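Local coordinates for putative calcium-regulated periplasmic protein (PDB 3DB7) that binds calcium ions through acidic side chains on an antiparallel sheet and is probably a calcium-regulated periplasmic protein of the PepSY-like family, at residues Glu64-His69 / Val94-Arg99; Thr87-Ala92 / Val106-Arg111. One frame throughout, in Å; residues are numbered along the deposited sequence. Where two conformers were deposited one is given.

Contact 1 of 2, residues Glu64-His69 / Val94-Arg99; sequences EVDCKH and VLKIER. With CA (calcium ion), chain C.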
loop_
_atom_site.group_PDB
_atom_site.type_symbol
_atom_site.label_atom_id
_atom_site.label_comp_id
_atom_site.label_asym_id
_atom_site.label_seq_id
_atom_site.Cartn_x
_atom_site.Cartn_y
_atom_site.Cartn_z
ATOM N N GLU A 64 10.725 1.757 -1.414
ATOM C CA GLU A 64 10.107 0.498 -1.010
ATOM C C GLU A 64 11.175 -0.449 -0.639
ATOM O O GLU A 64 12.118 -0.644 -1.410
ATOM C CB GLU A 64 9.275 -0.086 -2.153
ATOM C CG GLU A 64 8.670 -1.444 -1.845
ATOM C CD GLU A 64 8.065 -2.161 -3.083
ATOM O OE1 GLU A 64 8.030 -1.581 -4.219
ATOM O OE2 GLU A 64 7.650 -3.313 -2.897
ATOM N N VAL A 65 11.114 -1.024 0.534
ATOM C CA VAL A 65 11.970 -2.121 0.943
ATOM C C VAL A 65 11.056 -3.280 1.292
ATOM O O VAL A 65 10.345 -3.231 2.306
ATOM C CB VAL A 65 12.847 -1.737 2.156
ATOM C CG1 VAL A 65 13.673 -2.951 2.599
ATOM C CG2 VAL A 65 13.730 -0.541 1.816
ATOM N N ASP A 66 11.018 -4.299 0.426
ATOM C CA ASP A 66 10.128 -5.454 0.604
ATOM C C ASP A 66 10.961 -6.657 0.957
ATOM O O ASP A 66 11.615 -7.286 0.088
ATOM C CB ASP A 66 9.320 -5.725 -0.672
ATOM C CG ASP A 66 8.341 -6.849 -0.509
ATOM O OD1 ASP A 66 8.447 -7.545 0.525
ATOM O OD2 ASP A 66 7.468 -7.030 -1.404
ATOM N N CYS A 67 10.994 -6.942 2.244
ATOM C CA CYS A 67 11.745 -8.059 2.759
ATOM C C CYS A 67 10.815 -9.119 3.295
ATOM O O CYS A 67 11.073 -9.734 4.314
ATOM C CB CYS A 67 12.717 -7.578 3.833
ATOM S SG CYS A 67 14.100 -6.614 3.195
ATOM N N LYS A 68 9.802 -9.437 2.513
ATOM C CA LYS A 68 8.815 -10.421 2.982
ATOM C C LYS A 68 9.407 -11.806 3.177
ATOM O O LYS A 68 8.786 -12.638 3.863
ATOM C CB LYS A 68 7.601 -10.486 2.080
ATOM C CG LYS A 68 7.925 -11.020 0.749
ATOM C CD LYS A 68 6.633 -10.930 -0.122
ATOM C CE LYS A 68 6.946 -11.033 -1.581
ATOM N NZ LYS A 68 7.426 -9.735 -2.131
ATOM N N HIS A 69 10.603 -12.066 2.644
ATOM C CA HIS A 69 11.226 -13.391 2.794
ATOM C C HIS A 69 12.129 -13.491 4.014
ATOM O O HIS A 69 12.534 -14.593 4.443
ATOM C CB HIS A 69 11.952 -13.822 1.497
ATOM C CG HIS A 69 11.035 -13.954 0.315
ATOM N ND1 HIS A 69 10.810 -12.934 -0.586
ATOM C CD2 HIS A 69 10.275 -14.994 -0.091
ATOM C CE1 HIS A 69 9.943 -13.343 -1.502
ATOM N NE2 HIS A 69 9.616 -14.588 -1.229
ATOM N N VAL A 94 8.678 -6.498 10.765
ATOM C CA VAL A 94 8.333 -5.610 9.667
ATOM C C VAL A 94 8.783 -6.283 8.386
ATOM O O VAL A 94 9.972 -6.547 8.211
ATOM C CB VAL A 94 8.969 -4.258 9.811
ATOM C CG1 VAL A 94 8.744 -3.406 8.576
ATOM C CG2 VAL A 94 8.462 -3.494 11.091
ATOM N N LEU A 95 7.853 -6.648 7.520
ATOM C CA LEU A 95 8.127 -7.336 6.282
ATOM C C LEU A 95 8.344 -6.349 5.106
ATOM O O LEU A 95 9.064 -6.697 4.156
ATOM C CB LEU A 95 7.022 -8.348 5.924
ATOM C CG LEU A 95 6.887 -9.509 6.871
ATOM C CD1 LEU A 95 5.998 -10.580 6.264
ATOM C CD2 LEU A 95 8.271 -10.104 7.221
ATOM N N LYS A 96 7.707 -5.178 5.150
ATOM C CA LYS A 96 7.881 -4.185 4.118
ATOM C C LYS A 96 7.729 -2.813 4.719
ATOM O O LYS A 96 6.970 -2.623 5.664
ATOM C CB LYS A 96 6.837 -4.366 2.996
ATOM C CG LYS A 96 6.946 -3.361 1.867
ATOM C CD LYS A 96 6.103 -3.788 0.696
ATOM C CE LYS A 96 4.701 -4.065 1.163
ATOM N NZ LYS A 96 3.850 -4.536 0.001
ATOM N N ILE A 97 8.467 -1.859 4.160
ATOM C CA ILE A 97 8.286 -0.466 4.480
ATOM C C ILE A 97 8.341 0.318 3.181
ATOM O O ILE A 97 9.172 0.028 2.289
ATOM C CB ILE A 97 9.291 0.056 5.523
ATOM C CG1 ILE A 97 8.977 1.496 5.943
ATOM C CG2 ILE A 97 10.777 -0.064 5.048
ATOM C CD1 ILE A 97 9.808 1.943 7.186
ATOM N N GLU A 98 7.479 1.305 3.079
ATOM C CA GLU A 98 7.397 2.209 1.926
ATOM C C GLU A 98 7.293 3.616 2.399
ATOM O O GLU A 98 6.781 3.877 3.487
ATOM C CB GLU A 98 6.165 1.911 1.113
ATOM C CG GLU A 98 6.183 0.501 0.531
ATOM C CD GLU A 98 4.859 0.077 -0.096
ATOM O OE1 GLU A 98 3.878 -0.193 0.643
ATOM O OE2 GLU A 98 4.790 0.008 -1.328
ATOM N N ARG A 99 7.709 4.562 1.547
ATOM C CA ARG A 99 7.556 5.965 1.887
ATOM C C ARG A 99 7.385 6.786 0.607
ATOM O O ARG A 99 7.881 6.380 -0.468
ATOM C CB ARG A 99 8.743 6.464 2.698
ATOM C CG ARG A 99 9.999 6.538 1.911
ATOM C CD ARG A 99 11.167 7.117 2.730
ATOM N NE ARG A 99 12.402 6.999 1.958
ATOM C CZ ARG A 99 13.552 7.571 2.239
ATOM N NH1 ARG A 99 13.699 8.335 3.330
ATOM N NH2 ARG A 99 14.556 7.389 1.405
HETATM CA CA CA C . 7.106 0.080 -5.476
HETATM O O HOH W 1 4.376 -7.067 -0.795
HETATM O O HOH W 2 5.934 0.734 -3.406
HETATM O O HOH W 3 8.212 2.105 -4.763
#
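V65 and I97 form a hydrogen-bonded pair where strand 62-66 meets strand 94-99, two antiparallel neighbours in the long sheet of this PepSY-like protein. V65 N reaches I97 O at 2.8 Å in an almost straight bond, and I97 N returns to V65 O. Beyond the end of strand 62-66, C67 N still reaches L95 O, at 2.7 Å. Both V65 and I97 are beta-branched, a shape that suits an extended backbone, and on their shared face V65 CB packs against I97 CG2. E64, D66, K96 and E98 occupy the other face.

E64 can be followed outward. Its CB and CG lie beside E98 CG, the two side chains running the same way with CG to CG at 4.0 Å. A chi1 of 176° sets CG anti to the backbone N, and the chain, extended beyond CG, ends with its carboxylate at a calcium ion. OE1 binds the metal at 2.3 Å and also accepts from K53, while OE2 lies near K96 CD. E55 and, from the second subunit, D124 and D126 share this calcium. E98 joins in the second shell, its OE2 receiving a hydrogen bond from a water that is itself a calcium ligand.

In the conformer given, K96 passes obliquely across D66, CD lying 4.0 Å from D66 CG. D66 OD1 accepts from K68 N, making an Asx turn as the strand ends. D66 OD2 forms a salt bridge with K68 NZ at 2.8 Å, the ammonium meeting it from above the carboxylate plane.

Contact 2 of 2, residues Thr87-Ala92 / Val106-Arg111; sequences TNYPDA and VKLSNR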
loop_
_atom_site.group_PDB
_atom_site.type_symbol
_atom_site.label_atom_id
_atom_site.label_comp_id
_atom_site.label_asym_id
_atom_site.label_seq_id
_atom_site.Cartn_x
_atom_site.Cartn_y
_atom_site.Cartn_z
ATOM N N THR A 87 6.340 -2.058 20.529
ATOM C CA THR A 87 5.427 -1.901 21.679
ATOM C C THR A 87 4.121 -2.639 21.446
ATOM O O THR A 87 3.669 -3.411 22.295
ATOM C CB THR A 87 5.097 -0.425 21.923
ATOM O OG1 THR A 87 6.308 0.287 22.228
ATOM C CG2 THR A 87 4.047 -0.266 23.078
ATOM N N ASN A 88 3.484 -2.411 20.314
ATOM C CA ASN A 88 2.095 -2.829 20.120
ATOM C C ASN A 88 1.937 -4.145 19.402
ATOM O O ASN A 88 0.865 -4.781 19.479
ATOM C CB ASN A 88 1.340 -1.728 19.351
ATOM C CG ASN A 88 1.222 -0.483 20.172
ATOM O OD1 ASN A 88 0.568 -0.527 21.217
ATOM N ND2 ASN A 88 1.912 0.604 19.788
ATOM N N TYR A 89 2.988 -4.562 18.696
ATOM C CA TYR A 89 3.038 -5.819 17.959
ATOM C C TYR A 89 4.354 -6.526 18.224
ATOM O O TYR A 89 5.168 -6.726 17.320
ATOM C CB TYR A 89 2.794 -5.615 16.451
ATOM C CG TYR A 89 1.569 -4.824 16.159
ATOM C CD1 TYR A 89 0.351 -5.444 16.021
ATOM C CD2 TYR A 89 1.617 -3.457 16.030
ATOM C CE1 TYR A 89 -0.804 -4.727 15.736
ATOM C CE2 TYR A 89 0.495 -2.719 15.779
ATOM C CZ TYR A 89 -0.743 -3.356 15.629
ATOM O OH TYR A 89 -1.869 -2.582 15.388
ATOM N N PRO A 90 4.565 -6.887 19.500
ATOM C CA PRO A 90 5.883 -7.425 19.892
ATOM C C PRO A 90 6.325 -8.746 19.256
ATOM O O PRO A 90 7.521 -9.081 19.290
ATOM C CB PRO A 90 5.763 -7.569 21.394
ATOM C CG PRO A 90 4.293 -7.761 21.619
ATOM C CD PRO A 90 3.629 -6.853 20.636
ATOM N N ASP A 91 5.376 -9.452 18.677
ATOM C CA ASP A 91 5.640 -10.743 18.035
ATOM C C ASP A 91 5.765 -10.637 16.523
ATOM O O ASP A 91 6.014 -11.644 15.838
ATOM C CB ASP A 91 4.581 -11.767 18.414
ATOM C CG ASP A 91 4.600 -12.077 19.903
ATOM O OD1 ASP A 91 5.635 -12.602 20.361
ATOM O OD2 ASP A 91 3.602 -11.811 20.564
ATOM N N ALA A 92 5.650 -9.421 16.009
ATOM C CA ALA A 92 5.674 -9.200 14.553
ATOM C C ALA A 92 7.019 -8.683 14.076
ATOM O O ALA A 92 7.716 -8.005 14.766
ATOM C CB ALA A 92 4.555 -8.259 14.149
ATOM N N VAL A 106 3.867 0.543 6.610
ATOM C CA VAL A 106 4.577 -0.585 7.165
ATOM C C VAL A 106 3.675 -1.815 7.157
ATOM O O VAL A 106 2.527 -1.740 7.593
ATOM C CB VAL A 106 4.936 -0.228 8.610
ATOM C CG1 VAL A 106 5.566 -1.352 9.275
ATOM C CG2 VAL A 106 5.869 1.055 8.600
ATOM N N LYS A 107 4.176 -2.930 6.622
ATOM C CA LYS A 107 3.431 -4.200 6.596
ATOM C C LYS A 107 4.099 -5.164 7.525
ATOM O O LYS A 107 5.325 -5.380 7.434
ATOM C CB LYS A 107 3.396 -4.808 5.190
ATOM C CG LYS A 107 2.620 -6.087 5.053
ATOM C CD LYS A 107 1.151 -5.823 4.806
ATOM C CE LYS A 107 0.405 -7.099 4.370
ATOM N NZ LYS A 107 -1.069 -6.984 4.571
ATOM N N LEU A 108 3.334 -5.745 8.438
ATOM C CA LEU A 108 3.903 -6.587 9.476
ATOM C C LEU A 108 3.643 -8.061 9.132
ATOM O O LEU A 108 2.731 -8.390 8.344
ATOM C CB LEU A 108 3.250 -6.307 10.840
ATOM C CG LEU A 108 3.339 -4.859 11.318
ATOM C CD1 LEU A 108 2.632 -4.680 12.697
ATOM C CD2 LEU A 108 4.740 -4.331 11.307
ATOM N N SER A 109 4.391 -8.933 9.794
ATOM C CA SER A 109 4.254 -10.376 9.521
ATOM C C SER A 109 2.895 -10.975 9.941
ATOM O O SER A 109 2.506 -12.069 9.476
ATOM C CB SER A 109 5.383 -11.136 10.201
ATOM O OG SER A 109 5.444 -10.815 11.578
ATOM N N ASN A 110 2.160 -10.238 10.761
ATOM C CA ASN A 110 0.814 -10.668 11.204
ATOM C C ASN A 110 -0.260 -10.138 10.238
ATOM O O ASN A 110 -1.452 -10.316 10.451
ATOM C CB ASN A 110 0.534 -10.254 12.651
ATOM C CG ASN A 110 0.317 -8.765 12.791
ATOM O OD1 ASN A 110 0.622 -8.028 11.869
ATOM N ND2 ASN A 110 -0.275 -8.329 13.911
ATOM N N ARG A 111 0.214 -9.523 9.176
ATOM C CA ARG A 111 -0.602 -8.991 8.052
ATOM C C ARG A 111 -1.178 -7.582 8.304
ATOM O O ARG A 111 -1.668 -6.961 7.363
ATOM C CB ARG A 111 -1.687 -9.936 7.584
ATOM C CG ARG A 111 -1.087 -11.166 6.852
ATOM C CD ARG A 111 -2.166 -11.921 6.091
ATOM N NE ARG A 111 -3.331 -12.156 6.938
#
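The Y89 ring carries L108 CD1 over one face, a CH-pi contact with the methyl 3.9 Å from the ring centroid and 25° off its normal. The methyl is displaced toward the rim, so its nearest ring atom is Y89 CG, at 3.6 Å. The amide of N110 approaches the same ring obliquely, ND2 standing 3.6 Å from Y89 CD1 with the two planes 75° apart. Here two type I beta turns meet: Y89 to A92, which follows helix 79-88, and L108 to R111, which ends strand 103-108. Each is closed by a backbone bond, A92 N to Y89 O and R111 N to L108 O.

No hydrogen bond joins the two segments; the contact is made by van der Waals packing, in which the polar S109 and N110 also take part. The flat aromatic ring of Y89 gives the L108 methyl a surface to lie over, near CG and CD2. L108 is buried and also reaches V85 of the helix and V94 of the neighbouring strand. A92 has just a methyl to place, and this small group fits where the turns come close, CB lying 4.1 Å from L108 CB.

The polar side chains serve the backbone. N110 OD1 accepts from T112 N, while ND2 lies beside the ring. In S109, OG sits between the backbone N and the carbonyl carbon (chi1 53°), bonds to K93 N, and comes within 3.4 Å of A92 CA.

How the contacts relate
Contact 1 lies near the centre of the chain and is partly buried, whereas contact 2 is a surface contact at the end of helix 79-88. Strand 94-99 connects them: it pairs with 62-66 on one side and with 103-108 on the other, and a classic beta bulge sets L95 and K96 opposite K107. L95 N to K107 O and K96 O to K107 N are probable hydrogen bonds, while V94 CG2 packs on L108 CD2. Their chemistry follows their place. Contact 1 combines strand pairing with one acidic side chain bound to calcium and another held to it through water; contact 2, where helix and strand give way to turns, packs methyls, a ring and two polar side chains.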